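Similar to hydroxylamine oxidoreductase (Kuenenia stuttgartiensis, PDB 6H5L) serves as the multi-haem c reductase component of a 60-haem anammox complex with an extended electron transfer pathway. Local coordinates at the interface of chains A and B. Coordinates in Å, arbitrary orientation; residue numbers count along the deposited sequence, not the author numbering. Chains: chain A/B, Similar to hydroxylamine oxidoreductase.

Contact 1: the interface of chains A and B. Residues chain A 454-455, 501; chain B 496-497, 500, 504.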
# COMPACT_ATOMS: atom_id res chain seq x y z
N SER A 454 -29.68 59.62 -25.90
CA SER A 454 -29.09 59.90 -27.20
C SER A 454 -27.83 59.05 -27.38
O SER A 454 -27.45 58.25 -26.52
CB SER A 454 -28.78 61.39 -27.34
OG SER A 454 -27.88 61.83 -26.34
N ASP A 455 -27.16 59.23 -28.52
CA ASP A 455 -25.96 58.46 -28.80
C ASP A 455 -24.83 58.83 -27.84
O ASP A 455 -24.16 57.95 -27.30
CB ASP A 455 -25.52 58.68 -30.25
CG ASP A 455 -24.99 57.41 -30.89
OD1 ASP A 455 -24.58 56.49 -30.15
OD2 ASP A 455 -24.99 57.33 -32.14
N GLU A 501 -18.67 63.53 -31.70
CA GLU A 501 -20.11 63.75 -31.72
C GLU A 501 -20.46 65.16 -31.28
O GLU A 501 -21.35 65.79 -31.85
CB GLU A 501 -20.81 62.71 -30.84
CG GLU A 501 -22.32 62.83 -30.80
CD GLU A 501 -23.00 62.40 -32.09
OE1 GLU A 501 -22.30 61.98 -33.04
OE2 GLU A 501 -24.24 62.46 -32.15
N THR B 496 -30.23 52.29 -29.34
CA THR B 496 -29.85 53.69 -29.16
C THR B 496 -29.13 54.23 -30.39
O THR B 496 -29.44 55.32 -30.88
CB THR B 496 -28.97 53.84 -27.92
OG1 THR B 496 -29.66 53.30 -26.78
CG2 THR B 496 -28.65 55.30 -27.67
N ARG B 497 -28.16 53.47 -30.90
CA ARG B 497 -27.41 53.91 -32.07
C ARG B 497 -28.29 53.95 -33.31
O ARG B 497 -28.13 54.83 -34.17
CB ARG B 497 -26.21 52.99 -32.31
CG ARG B 497 -25.20 52.94 -31.16
CD ARG B 497 -24.04 52.03 -31.53
NE ARG B 497 -22.98 52.03 -30.52
CZ ARG B 497 -22.82 51.08 -29.60
NH1 ARG B 497 -23.66 50.05 -29.55
NH2 ARG B 497 -21.83 51.16 -28.73
N ALA B 500 -30.54 57.13 -33.13
CA ALA B 500 -29.76 58.34 -33.38
C ALA B 500 -29.37 58.46 -34.84
O ALA B 500 -29.37 59.56 -35.41
CB ALA B 500 -28.52 58.35 -32.49
N ARG B 504 -30.51 61.12 -37.42
CA ARG B 504 -29.45 61.85 -38.11
C ARG B 504 -29.70 61.90 -39.61
O ARG B 504 -29.47 62.93 -40.25
CB ARG B 504 -28.10 61.19 -37.81
CG ARG B 504 -26.91 62.13 -37.86
CD ARG B 504 -25.98 61.82 -36.70
NE ARG B 504 -25.77 60.39 -36.55
CZ ARG B 504 -25.53 59.79 -35.39
NH1 ARG B 504 -25.48 60.49 -34.27
NH2 ARG B 504 -25.35 58.47 -35.34

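Contact 2: the interface of chains A and B. Residues chain A 50, 54, 197, 201; chain B 358, 362, 365, 475, 478, 483.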
# COMPACT_ATOMS: atom_id res chain seq x y z
N LEU A 50 -39.65 33.13 -12.23
CA LEU A 50 -38.62 32.56 -11.38
C LEU A 50 -38.41 33.32 -10.07
O LEU A 50 -37.62 32.87 -9.23
CB LEU A 50 -37.30 32.49 -12.14
CG LEU A 50 -37.26 31.48 -13.29
CD1 LEU A 50 -36.24 31.91 -14.32
CD2 LEU A 50 -36.93 30.09 -12.76
N TRP A 54 -36.16 33.04 -6.74
CA TRP A 54 -35.12 34.02 -6.45
C TRP A 54 -35.43 34.80 -5.17
O TRP A 54 -34.52 35.11 -4.39
CB TRP A 54 -34.92 34.98 -7.63
CG TRP A 54 -34.67 34.35 -8.99
CD1 TRP A 54 -35.07 34.86 -10.19
CD2 TRP A 54 -33.96 33.13 -9.28
NE1 TRP A 54 -34.66 34.04 -11.21
CE2 TRP A 54 -33.98 32.97 -10.68
CE3 TRP A 54 -33.32 32.16 -8.50
CZ2 TRP A 54 -33.39 31.88 -11.32
CZ3 TRP A 54 -32.73 31.08 -9.14
CH2 TRP A 54 -32.77 30.95 -10.53
N HIS A 197 -34.03 38.91 -17.34
CA HIS A 197 -33.95 37.57 -16.76
C HIS A 197 -32.70 37.41 -15.91
O HIS A 197 -32.76 36.91 -14.78
CB HIS A 197 -33.98 36.53 -17.88
CG HIS A 197 -33.64 35.14 -17.45
ND1 HIS A 197 -34.60 34.22 -17.06
CD2 HIS A 197 -32.45 34.50 -17.35
CE1 HIS A 197 -34.02 33.09 -16.74
NE2 HIS A 197 -32.71 33.22 -16.90
N MET A 201 -31.88 36.88 -11.55
CA MET A 201 -31.09 35.69 -11.25
C MET A 201 -29.78 36.04 -10.54
O MET A 201 -29.32 35.27 -9.69
CB MET A 201 -30.80 34.93 -12.54
CG MET A 201 -30.32 33.50 -12.35
SD MET A 201 -30.34 32.60 -13.91
CE MET A 201 -29.52 31.08 -13.44
N PHE B 358 -39.64 23.89 -11.22
CA PHE B 358 -38.50 24.79 -11.34
C PHE B 358 -37.91 24.75 -12.74
O PHE B 358 -37.51 25.78 -13.29
CB PHE B 358 -37.43 24.43 -10.30
CG PHE B 358 -36.19 25.28 -10.39
CD1 PHE B 358 -36.14 26.52 -9.78
CD2 PHE B 358 -35.08 24.83 -11.09
CE1 PHE B 358 -35.00 27.30 -9.86
CE2 PHE B 358 -33.94 25.61 -11.18
CZ PHE B 358 -33.90 26.85 -10.56
N TYR B 362 -38.25 27.76 -15.53
CA TYR B 362 -37.06 28.37 -16.11
C TYR B 362 -37.12 28.37 -17.63
O TYR B 362 -36.88 29.40 -18.27
CB TYR B 362 -35.79 27.66 -15.63
CG TYR B 362 -34.55 28.42 -16.06
CD1 TYR B 362 -34.05 29.45 -15.28
CD2 TYR B 362 -33.92 28.13 -17.26
CE1 TYR B 362 -32.94 30.16 -15.66
CE2 TYR B 362 -32.80 28.84 -17.66
CZ TYR B 362 -32.32 29.85 -16.85
OH TYR B 362 -31.21 30.57 -17.24
N SER B 365 -39.25 30.85 -18.95
CA SER B 365 -38.61 32.17 -18.95
C SER B 365 -37.67 32.33 -20.13
O SER B 365 -37.52 33.44 -20.66
CB SER B 365 -37.86 32.38 -17.64
OG SER B 365 -38.72 32.30 -16.52
N THR B 475 -29.32 32.88 -21.43
CA THR B 475 -30.57 32.51 -20.78
C THR B 475 -30.80 31.00 -20.82
O THR B 475 -31.24 30.41 -19.83
CB THR B 475 -31.75 33.25 -21.42
OG1 THR B 475 -31.53 34.66 -21.35
CG2 THR B 475 -33.05 32.91 -20.72
N ALA B 478 -28.26 29.16 -18.42
CA ALA B 478 -28.30 29.57 -17.02
C ALA B 478 -27.04 30.35 -16.62
O ALA B 478 -26.41 30.08 -15.59
CB ALA B 478 -28.52 28.37 -16.10
N SER B 483 -26.64 36.52 -20.20
CA SER B 483 -28.02 36.80 -20.58
C SER B 483 -28.28 38.30 -20.66
O SER B 483 -28.83 38.79 -21.66
CB SER B 483 -28.98 36.13 -19.58
OG SER B 483 -30.33 36.36 -19.95
O HOH W 1 -38.63 34.22 -14.72

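Contact 1: the interface of chains A and B
A:Asp455 packs against B:Ala500 and B:Arg504 on helix 480-513 of chain B. The acid sits at the start of helix 455-476. Its CB rests on the methyl CB of B:Ala500 at 3.8 Å. CG of A:Asp455 passes over the same methyl, CB of B:Ala500, at 4.0 Å. Its two oxygens then go different ways. OD1 turns toward B:Arg497 and lies 3.7 Å from the aliphatic CG of that residue. The guanidinium of B:Arg497 is not in contact; its charge may still be felt, with NE 4.8 Å from OD1. OD2 goes to B:Arg504. It lies at the edge of that guanidinium, in its plane, and the two flat groups are 17° apart. NH2 of B:Arg504 and OD2 form a salt bridge at 3.4 Å, with a weak but nearly straight hydrogen bond.

B:Arg504 leaves its helix with CG anti to the backbone N (chi1 -152°). Bends at chi2 and chi3 then bring its tip across to chain A. The carbonyl oxygen B:Ala500 O lies over one face of the guanidinium. NH1 makes a second salt bridge, 3.1 Å from OE2 of A:Glu501. Here the planes stand 76° apart and the N-H points away, so the pair is probably held by charge rather than by a hydrogen bond. Two acids of chain A thus share one arginine of chain B. An alanine at A:Asp455 would probably leave NH2 of B:Arg504 without its acid partner, the guanidinium then held from chain A mainly through A:Glu501 and freer to turn.

At the other end of the patch, CG2 of B:Thr496 touches the backbone oxygen O of A:Ser454 at 3.4 Å. The site is a polar and charged patch of the subunit interface. It likely helps to hold the long C-terminal helices of neighbouring copies in register.

Contact 2: the interface of chains A and B
The imidazole of A:His197 and the phenol of B:Tyr362 meet edge to face, their planes 73° apart. The imidazole edge that carries NE2 and CE1 and the methyl CD1 of A:Leu50 lie on the same face of the phenol, both toward its rim. One face of the imidazole is covered by the methyl CG2 of B:Thr475, 3.8 Å from the ring centroid. CG of A:His197 is anti to the backbone N (chi1 169°), which carries the ring out between B:Tyr362 and B:Thr475. A:Trp54 has A:Leu50 O over one face and A:Met201 CA over the other. Its rim atom CH2 comes within 4.3 Å of CZ of B:Phe358, a loose approach.

The phenol oxygen joins the two chains. NE2 of A:His197 gives OH of B:Tyr362 a bent hydrogen bond of 3.1 Å. NE2 comes from above the phenol plane, which suits a weak bond. OH of B:Tyr362 donates in turn to the backbone O of B:Thr475 at 2.6 Å, tilted 19° from the carbonyl plane. This second bond helps to fix the phenol.

A:Met201, in an extended chain, crosses the phenol at about a right angle and sets SD near CE1 of B:Tyr362, at 4.0 Å. Its CE rests on CB of B:Ala478 at 3.9 Å. A:Met201 lies within a haem-binding CXXCH motif, while B:Phe358 and B:Tyr362 line a haem c pocket. This part of the interface therefore packs haem-binding segments of two copies close together. Beside the CD2 of the histidine, B:Thr475 OG1 and B:Ser483 OG are hydrogen-bonded to each other. One water also bridges the chains, 2.9 Å from A:Leu50 N and 2.6 Å from B:Ser365 OG.

The C-alpha centres of contact 1 and contact 2 are about 32 Å apart. Both use helices 455-476 and 480-513. Helix 455-476 comes from chain A in contact 1 and from chain B in contact 2. Chain A gives its start and chain B its end. Helix 480-513 of chain B runs through both. Contact 1 is mainly charged, whereas contact 2 is aromatic and close to haem sites. The two chains do not meet as an exact two-fold. That fits a ring-like arrangement, as in the trimers of this family, and the deposited assembly holds six copies.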